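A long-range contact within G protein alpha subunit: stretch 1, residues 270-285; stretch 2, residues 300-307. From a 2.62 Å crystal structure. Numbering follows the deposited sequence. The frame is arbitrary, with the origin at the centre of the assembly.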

ATOM      1  N   ILE A 270      -0.954   5.944 -16.846  1.00 29.85           N
ATOM      2  CA  ILE A 270      -0.289   4.813 -16.236  1.00 29.62           C
ATOM      3  C   ILE A 270      -1.100   3.526 -16.438  1.00 33.53           C
ATOM      4  O   ILE A 270      -0.556   2.480 -16.807  1.00 33.86           O
ATOM      5  N   GLN A 271      -2.407   3.600 -16.230  1.00 29.94           N
ATOM      6  CA  GLN A 271      -3.228   2.418 -16.413  1.00 27.22           C
ATOM      7  C   GLN A 271      -3.073   1.847 -17.835  1.00 32.28           C
ATOM      8  O   GLN A 271      -2.952   0.638 -18.030  1.00 30.07           O
ATOM      9  N   GLN A 272      -3.081   2.723 -18.831  1.00 34.53           N
ATOM     10  CA  GLN A 272      -2.981   2.271 -20.205  1.00 30.48           C
ATOM     11  C   GLN A 272      -1.622   1.662 -20.515  1.00 31.28           C
ATOM     12  O   GLN A 272      -1.522   0.846 -21.424  1.00 31.09           O
ATOM     13  N   LEU A 273      -0.584   2.031 -19.756  1.00 30.82           N
ATOM     14  CA  LEU A 273       0.730   1.370 -19.910  1.00 28.46           C
ATOM     15  C   LEU A 273       0.730  -0.084 -19.458  1.00 30.23           C
ATOM     16  O   LEU A 273       1.478  -0.876 -19.988  1.00 40.96           O
ATOM     17  N   PHE A 274      -0.088  -0.424 -18.461  1.00 29.32           N
ATOM     18  CA  PHE A 274      -0.276  -1.809 -18.027  1.00 25.04           C
ATOM     19  C   PHE A 274      -1.141  -2.621 -18.993  1.00 30.53           C
ATOM     20  O   PHE A 274      -0.912  -3.808 -19.184  1.00 39.17           O
ATOM     21  N   THR A 275      -2.156  -2.000 -19.577  1.00 31.25           N
ATOM     22  CA  THR A 275      -3.168  -2.773 -20.290  1.00 38.97           C
ATOM     23  C   THR A 275      -3.055  -2.833 -21.832  1.00 39.06           C
ATOM     24  O   THR A 275      -3.709  -3.662 -22.466  1.00 45.40           O
ATOM     25  N   GLY A 276      -2.224  -1.981 -22.428  1.00 31.56           N
ATOM     26  CA  GLY A 276      -2.003  -2.013 -23.868  1.00 25.99           C
ATOM     27  C   GLY A 276      -3.285  -2.119 -24.686  1.00 40.31           C
ATOM     28  O   GLY A 276      -4.205  -1.317 -24.523  1.00 46.13           O
ATOM     29  N   LYS A 277      -3.353  -3.124 -25.556  1.00 44.39           N
ATOM     30  CA  LYS A 277      -4.513  -3.335 -26.433  1.00 45.08           C
ATOM     31  C   LYS A 277      -5.675  -4.118 -25.807  1.00 44.82           C
ATOM     32  O   LYS A 277      -6.702  -4.313 -26.460  1.00 50.04           O
ATOM     33  N   LEU A 278      -5.518  -4.607 -24.580  1.00 40.60           N
ATOM     34  CA  LEU A 278      -6.612  -5.348 -23.939  1.00 42.40           C
ATOM     35  C   LEU A 278      -7.877  -4.498 -23.844  1.00 44.26           C
ATOM     36  O   LEU A 278      -7.805  -3.282 -23.705  1.00 49.98           O
ATOM     37  N   GLN A 279      -9.042  -5.127 -23.914  1.00 44.27           N
ATOM     38  CA  GLN A 279     -10.279  -4.405 -23.627  1.00 47.08           C
ATOM     39  C   GLN A 279     -10.302  -4.139 -22.127  1.00 45.55           C
ATOM     40  O   GLN A 279      -9.951  -5.018 -21.339  1.00 41.49           O
ATOM     41  N   THR A 280     -10.694  -2.937 -21.720  1.00 46.06           N
ATOM     42  CA  THR A 280     -10.715  -2.618 -20.295  1.00 48.03           C
ATOM     43  C   THR A 280     -11.994  -1.919 -19.887  1.00 48.28           C
ATOM     44  O   THR A 280     -12.700  -1.363 -20.713  1.00 50.62           O
ATOM     45  N   GLU A 281     -12.275  -1.937 -18.596  1.00 47.67           N
ATOM     46  CA  GLU A 281     -13.484  -1.337 -18.076  1.00 50.34           C
ATOM     47  C   GLU A 281     -13.238  -0.787 -16.670  1.00 47.56           C
ATOM     48  O   GLU A 281     -12.828  -1.518 -15.775  1.00 41.93           O
ATOM     49  N   GLU A 282     -13.463   0.508 -16.484  1.00 49.50           N
ATOM     50  CA  GLU A 282     -13.425   1.067 -15.147  1.00 57.14           C
ATOM     51  C   GLU A 282     -14.714   0.720 -14.430  1.00 58.43           C
ATOM     52  O   GLU A 282     -15.791   0.943 -14.952  1.00 65.97           O
HETATM   53  N   MSE A 283     -14.602   0.159 -13.236  1.00 57.83           N
HETATM   54  CA  MSE A 283     -15.775  -0.214 -12.463  1.00 58.03           C
HETATM   55  C   MSE A 283     -16.491   1.028 -11.936  1.00 64.85           C
HETATM   56  O   MSE A 283     -17.649   0.964 -11.547  1.00 62.24           O
ATOM     57  N   ASN A 284     -15.792   2.159 -11.925  1.00 80.28           N
ATOM     58  CA  ASN A 284     -16.422   3.455 -11.666  1.00 94.66           C
ATOM     59  C   ASN A 284     -17.049   4.016 -12.949  1.00103.40           C
ATOM     60  O   ASN A 284     -16.643   5.073 -13.445  1.00104.50           O
ATOM     61  N   ILE A 285     -18.026   3.295 -13.492  1.00108.89           N
ATOM     62  CA  ILE A 285     -18.686   3.709 -14.725  1.00115.59           C
ATOM     63  C   ILE A 285     -17.696   3.870 -15.879  1.00114.76           C
ATOM     64  O   ILE A 285     -17.980   3.488 -17.016  1.00113.54           O
ATOM     65  N   GLU A 300     -10.452 -10.887 -24.087  1.00 70.76           N
ATOM     66  CA  GLU A 300     -10.216 -10.779 -22.653  1.00 73.37           C
ATOM     67  C   GLU A 300     -10.312  -9.316 -22.200  1.00 72.97           C
ATOM     68  O   GLU A 300      -9.846  -8.393 -22.896  1.00 69.72           O
ATOM     69  N   LYS A 301     -10.928  -9.124 -21.033  1.00 64.89           N
ATOM     70  CA  LYS A 301     -11.267  -7.797 -20.544  1.00 57.64           C
ATOM     71  C   LYS A 301     -10.745  -7.609 -19.123  1.00 53.53           C
ATOM     72  O   LYS A 301     -10.864  -8.500 -18.293  1.00 63.06           O
ATOM     73  N   VAL A 302     -10.175  -6.440 -18.853  1.00 40.22           N
ATOM     74  CA  VAL A 302      -9.589  -6.130 -17.553  1.00 35.51           C
ATOM     75  C   VAL A 302     -10.372  -5.005 -16.866  1.00 39.07           C
ATOM     76  O   VAL A 302     -10.596  -3.933 -17.449  1.00 40.43           O
ATOM     77  N   TYR A 303     -10.792  -5.242 -15.630  1.00 35.98           N
ATOM     78  CA  TYR A 303     -11.540  -4.234 -14.886  1.00 34.45           C
ATOM     79  C   TYR A 303     -10.592  -3.426 -13.995  1.00 33.17           C
ATOM     80  O   TYR A 303      -9.730  -3.993 -13.329  1.00 36.36           O
ATOM     81  N   THR A 304     -10.730  -2.103 -14.010  1.00 28.44           N
ATOM     82  CA  THR A 304      -9.802  -1.244 -13.288  1.00 25.30           C
ATOM     83  C   THR A 304     -10.539  -0.334 -12.335  1.00 29.74           C
ATOM     84  O   THR A 304     -11.682   0.050 -12.580  1.00 28.03           O
ATOM     85  N   ASN A 305      -9.868   0.017 -11.243  1.00 31.92           N
ATOM     86  CA  ASN A 305     -10.381   1.041 -10.350  1.00 31.66           C
ATOM     87  C   ASN A 305      -9.261   1.608  -9.532  1.00 35.44           C
ATOM     88  O   ASN A 305      -8.403   0.877  -9.055  1.00 38.45           O
ATOM     89  N   PRO A 306      -9.248   2.929  -9.372  1.00 33.47           N
ATOM     90  CA  PRO A 306      -8.229   3.446  -8.463  1.00 32.56           C
ATOM     91  C   PRO A 306      -8.695   3.224  -7.029  1.00 34.33           C
ATOM     92  O   PRO A 306      -9.902   3.112  -6.758  1.00 36.24           O
ATOM     93  N   THR A 307      -7.737   3.127  -6.119  1.00 30.20           N
ATOM     94  CA  THR A 307      -8.055   2.905  -4.724  1.00 26.16           C
ATOM     95  C   THR A 307      -7.151   3.681  -3.762  1.00 29.10           C
ATOM     96  O   THR A 307      -6.011   4.106  -4.092  1.00 25.62           O
TER

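The contact between these two stretches of the G protein alpha subunit is a parallel pairing of two short β-strands, held by backbone hydrogen bonds and lined by side chains that alternate between the two faces of the sheet. It illustrates a general principle: in a parallel ladder, paired residues place their side chains on the same face, so register dictates which side chains meet.

The register is set by four backbone bonds. Val 302 N donates to Gln 279 O (2.9 Å), Glu 281 N to Val 302 O (2.8 Å), Thr 304 N to Glu 281 O (2.8 Å) and Met 283 N to Thr 304 O (3.0 Å). Thr 280 is thereby matched with Val 302, and Glu 282 with Thr 304, on one face; Gln 279 with Lys 301, and Glu 281 with Tyr 303, share the other.

On the Val 302 and Thr 304 face, the preceding helix and turn complete the packing. Val 302 (chi1 t) is buried, with CG2 lying 3.8 Å from CD1 of Leu 278, whose chi1 is m and chi2 t. CG1 of Val 302 is 4.3 Å from CG2 of Thr 275, and CB of Val 302 is 4.0 Å from CG2 of Thr 280; both threonines adopt chi1 p. Thr 304, also p, sets CG2 3.9 Å from CG of Gln 271. Gln 271 has chi1 t, and its NE2 makes a weak hydrogen bond to Thr 275 OG1 (2.9 Å), linking two helical side chains that both point toward the second strand.

The opposite face is more polar. Glu 281 extends with chi1 and chi2 both t, bringing OE2 to 3.6 Å from NZ of Lys 301, a salt bridge. The lysine reaches it with chi1 and chi2 t and a bend at chi3 (m). The same carboxylate passes Tyr 303 (chi1 m), where Glu 281 CD is 3.7 Å from CE2, an oblique approach to the ring. Farther along, CG of Met 283, a selenomethionine, lies 4.2 Å from CB of Tyr 303.

Beyond the last backbone bond, side chains take over. Asn 305 starts sideways, with chi1 between wells at -142°, yet its end comes nearer the first stretch: ND2 donates to Asn 284 OD1 (3.1 Å) and lies 3.3 Å from CB of Met 283. Asn 284 (chi1 m) is poorly ordered, so this final link deserves caution. The ladder thus combines a regular backbone scaffold with largely carbon-to-carbon contacts around Val 302 on one face and a salt bridge beside a tyrosine ring on the other.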

ATOM      1  CB  ILE A 270       0.022   5.092 -14.758  1.00 23.19           C
ATOM      2  CG1 ILE A 270       0.973   6.288 -14.657  1.00 17.46           C
ATOM      3  CG2 ILE A 270       0.632   3.870 -14.099  1.00 20.98           C
ATOM      4  CD1 ILE A 270       1.163   6.791 -13.276  1.00 21.08           C
ATOM      5  CB  GLN A 271      -4.683   2.740 -16.108  1.00 26.61           C
ATOM      6  CG  GLN A 271      -5.653   1.615 -16.402  1.00 33.20           C
ATOM      7  CD  GLN A 271      -6.435   1.864 -17.671  1.00 50.47           C
ATOM      8  OE1 GLN A 271      -7.457   2.559 -17.652  1.00 59.68           O
ATOM      9  NE2 GLN A 271      -5.959   1.314 -18.790  1.00 51.96           N
ATOM     10  CB  GLN A 272      -3.328   3.396 -21.178  1.00 27.90           C
ATOM     11  CG  GLN A 272      -4.788   3.760 -21.142  1.00 34.60           C
ATOM     12  CD  GLN A 272      -5.083   5.101 -21.781  1.00 41.99           C
ATOM     13  OE1 GLN A 272      -4.166   5.843 -22.125  1.00 48.28           O
ATOM     14  NE2 GLN A 272      -6.355   5.405 -21.967  1.00 37.51           N
ATOM     15  CB  LEU A 273       1.835   2.113 -19.164  1.00 29.30           C
ATOM     16  CG  LEU A 273       2.156   3.531 -19.634  1.00 30.45           C
ATOM     17  CD1 LEU A 273       3.221   4.136 -18.743  1.00 24.81           C
ATOM     18  CD2 LEU A 273       2.589   3.529 -21.084  1.00 30.05           C
ATOM     19  CB  PHE A 274      -0.961  -1.865 -16.654  1.00 24.95           C
ATOM     20  CG  PHE A 274      -0.080  -1.493 -15.504  1.00 23.64           C
ATOM     21  CD1 PHE A 274       0.115  -0.162 -15.162  1.00 23.06           C
ATOM     22  CD2 PHE A 274       0.536  -2.480 -14.739  1.00 18.11           C
ATOM     23  CE1 PHE A 274       0.935   0.176 -14.091  1.00 25.85           C
ATOM     24  CE2 PHE A 274       1.361  -2.145 -13.658  1.00 16.40           C
ATOM     25  CZ  PHE A 274       1.553  -0.836 -13.329  1.00 21.54           C
ATOM     26  CB  THR A 275      -4.622  -2.403 -19.824  1.00 29.78           C
ATOM     27  OG1 THR A 275      -4.909  -1.034 -20.120  1.00 34.49           O
ATOM     28  CG2 THR A 275      -4.752  -2.609 -18.346  1.00 27.03           C
ATOM     29  CB  LYS A 277      -4.099  -4.081 -27.709  1.00 47.37           C
ATOM     30  CG  LYS A 277      -2.893  -3.530 -28.423  1.00 53.87           C
ATOM     31  CD  LYS A 277      -2.858  -4.001 -29.869  1.00 61.54           C
ATOM     32  CE  LYS A 277      -3.990  -3.374 -30.688  1.00 67.46           C
ATOM     33  NZ  LYS A 277      -4.031  -3.850 -32.106  1.00 71.49           N
ATOM     34  CB  LEU A 278      -6.204  -5.817 -22.538  1.00 35.43           C
ATOM     35  CG  LEU A 278      -4.947  -6.685 -22.430  1.00 31.63           C
ATOM     36  CD1 LEU A 278      -4.586  -6.984 -20.952  1.00 29.96           C
ATOM     37  CD2 LEU A 278      -5.122  -7.976 -23.195  1.00 29.41           C
ATOM     38  CB  GLN A 279     -11.512  -5.218 -24.051  1.00 57.10           C
ATOM     39  CG  GLN A 279     -11.734  -5.314 -25.567  1.00 70.79           C
ATOM     40  CD  GLN A 279     -12.479  -6.590 -25.990  1.00 79.68           C
ATOM     41  OE1 GLN A 279     -13.138  -7.244 -25.172  1.00 79.75           O
ATOM     42  NE2 GLN A 279     -12.370  -6.945 -27.275  1.00 81.31           N
ATOM     43  CB  THR A 280      -9.504  -1.739 -19.849  1.00 60.91           C
ATOM     44  OG1 THR A 280      -9.468  -0.529 -20.611  1.00 61.65           O
ATOM     45  CG2 THR A 280      -8.192  -2.477 -20.018  1.00 59.49           C
ATOM     46  CB  GLU A 281     -14.599  -2.381 -18.051  1.00 56.48           C
ATOM     47  CG  GLU A 281     -15.918  -1.893 -17.477  1.00 63.55           C
ATOM     48  CD  GLU A 281     -17.053  -2.849 -17.784  1.00 70.62           C
ATOM     49  OE1 GLU A 281     -17.976  -2.979 -16.945  1.00 70.27           O
ATOM     50  OE2 GLU A 281     -17.009  -3.481 -18.868  1.00 72.93           O
ATOM     51  CB  GLU A 282     -13.227   2.581 -15.171  1.00 65.82           C
ATOM     52  CG  GLU A 282     -13.194   3.190 -13.770  1.00 76.74           C
ATOM     53  CD  GLU A 282     -12.462   4.518 -13.729  1.00 86.14           C
ATOM     54  OE1 GLU A 282     -11.913   4.922 -14.780  1.00 92.69           O
ATOM     55  OE2 GLU A 282     -12.435   5.156 -12.653  1.00 83.91           O
HETATM   56  CB  MSE A 283     -15.360  -1.135 -11.323  1.00 58.92           C
HETATM   57  CG  MSE A 283     -13.976  -1.766 -11.526  1.00 61.52           C
HETATM   58 SE   MSE A 283     -13.482  -3.083 -10.147  1.00 96.35          SE
HETATM   59  CE  MSE A 283     -15.011  -4.220 -10.411  1.00 26.87           C
ATOM     60  CB  ASN A 284     -15.402   4.460 -11.108  1.00 97.02           C
ATOM     61  CG  ASN A 284     -15.096   4.240  -9.635  1.00 96.18           C
ATOM     62  OD1 ASN A 284     -15.749   3.439  -8.965  1.00 98.97           O
ATOM     63  ND2 ASN A 284     -14.099   4.963  -9.121  1.00 90.28           N
ATOM     64  CB  ILE A 285     -19.442   5.032 -14.536  1.00121.42           C
ATOM     65  CG1 ILE A 285     -20.477   4.903 -13.411  1.00123.83           C
ATOM     66  CG2 ILE A 285     -20.095   5.450 -15.837  1.00123.15           C
ATOM     67  CD1 ILE A 285     -21.571   3.885 -13.682  1.00123.12           C
ATOM     68  CB  GLU A 300      -8.863 -11.390 -22.266  1.00 72.28           C
ATOM     69  CG  GLU A 300      -8.590 -11.381 -20.770  1.00 75.46           C
ATOM     70  CD  GLU A 300      -9.374 -12.447 -20.009  1.00 80.02           C
ATOM     71  OE1 GLU A 300     -10.450 -12.122 -19.458  1.00 78.19           O
ATOM     72  OE2 GLU A 300      -8.904 -13.608 -19.957  1.00 81.62           O
ATOM     73  CB  LYS A 301     -12.785  -7.599 -20.590  1.00 56.52           C
ATOM     74  CG  LYS A 301     -13.264  -6.249 -20.059  1.00 59.03           C
ATOM     75  CD  LYS A 301     -14.794  -6.143 -20.037  1.00 63.53           C
ATOM     76  CE  LYS A 301     -15.375  -6.014 -21.444  1.00 67.24           C
ATOM     77  NZ  LYS A 301     -16.862  -5.970 -21.426  1.00 68.15           N
ATOM     78  CB  VAL A 302      -8.109  -5.697 -17.714  1.00 31.79           C
ATOM     79  CG1 VAL A 302      -7.543  -5.230 -16.404  1.00 32.64           C
ATOM     80  CG2 VAL A 302      -7.293  -6.836 -18.258  1.00 33.88           C
ATOM     81  CB  TYR A 303     -12.651  -4.896 -14.073  1.00 35.68           C
ATOM     82  CG  TYR A 303     -13.625  -5.673 -14.928  1.00 42.44           C
ATOM     83  CD1 TYR A 303     -13.338  -6.977 -15.337  1.00 46.31           C
ATOM     84  CD2 TYR A 303     -14.832  -5.110 -15.338  1.00 45.62           C
ATOM     85  CE1 TYR A 303     -14.230  -7.702 -16.125  1.00 45.93           C
ATOM     86  CE2 TYR A 303     -15.733  -5.830 -16.121  1.00 44.96           C
ATOM     87  CZ  TYR A 303     -15.424  -7.120 -16.512  1.00 47.95           C
ATOM     88  OH  TYR A 303     -16.301  -7.830 -17.295  1.00 55.54           O
ATOM     89  CB  THR A 304      -8.926  -0.355 -14.232  1.00 43.36           C
ATOM     90  OG1 THR A 304      -9.764   0.530 -14.976  1.00 53.24           O
ATOM     91  CG2 THR A 304      -8.105  -1.184 -15.201  1.00 33.32           C
ATOM     92  CB  ASN A 305     -11.463   0.482  -9.434  1.00 38.53           C
ATOM     93  CG  ASN A 305     -12.596   1.482  -9.184  1.00 39.34           C
ATOM     94  OD1 ASN A 305     -12.477   2.374  -8.357  1.00 32.26           O
ATOM     95  ND2 ASN A 305     -13.704   1.313  -9.892  1.00 42.96           N
ATOM     96  CB  PRO A 306      -8.163   4.942  -8.814  1.00 30.42           C
ATOM     97  CG  PRO A 306      -9.318   5.197  -9.811  1.00 35.24           C
ATOM     98  CD  PRO A 306     -10.181   3.978  -9.815  1.00 32.63           C
ATOM     99  CB  THR A 307      -7.984   1.403  -4.367  1.00 29.74           C
ATOM    100  OG1 THR A 307      -6.617   0.984  -4.312  1.00 28.27           O
ATOM    101  CG2 THR A 307      -8.721   0.564  -5.395  1.00 33.39           C
TER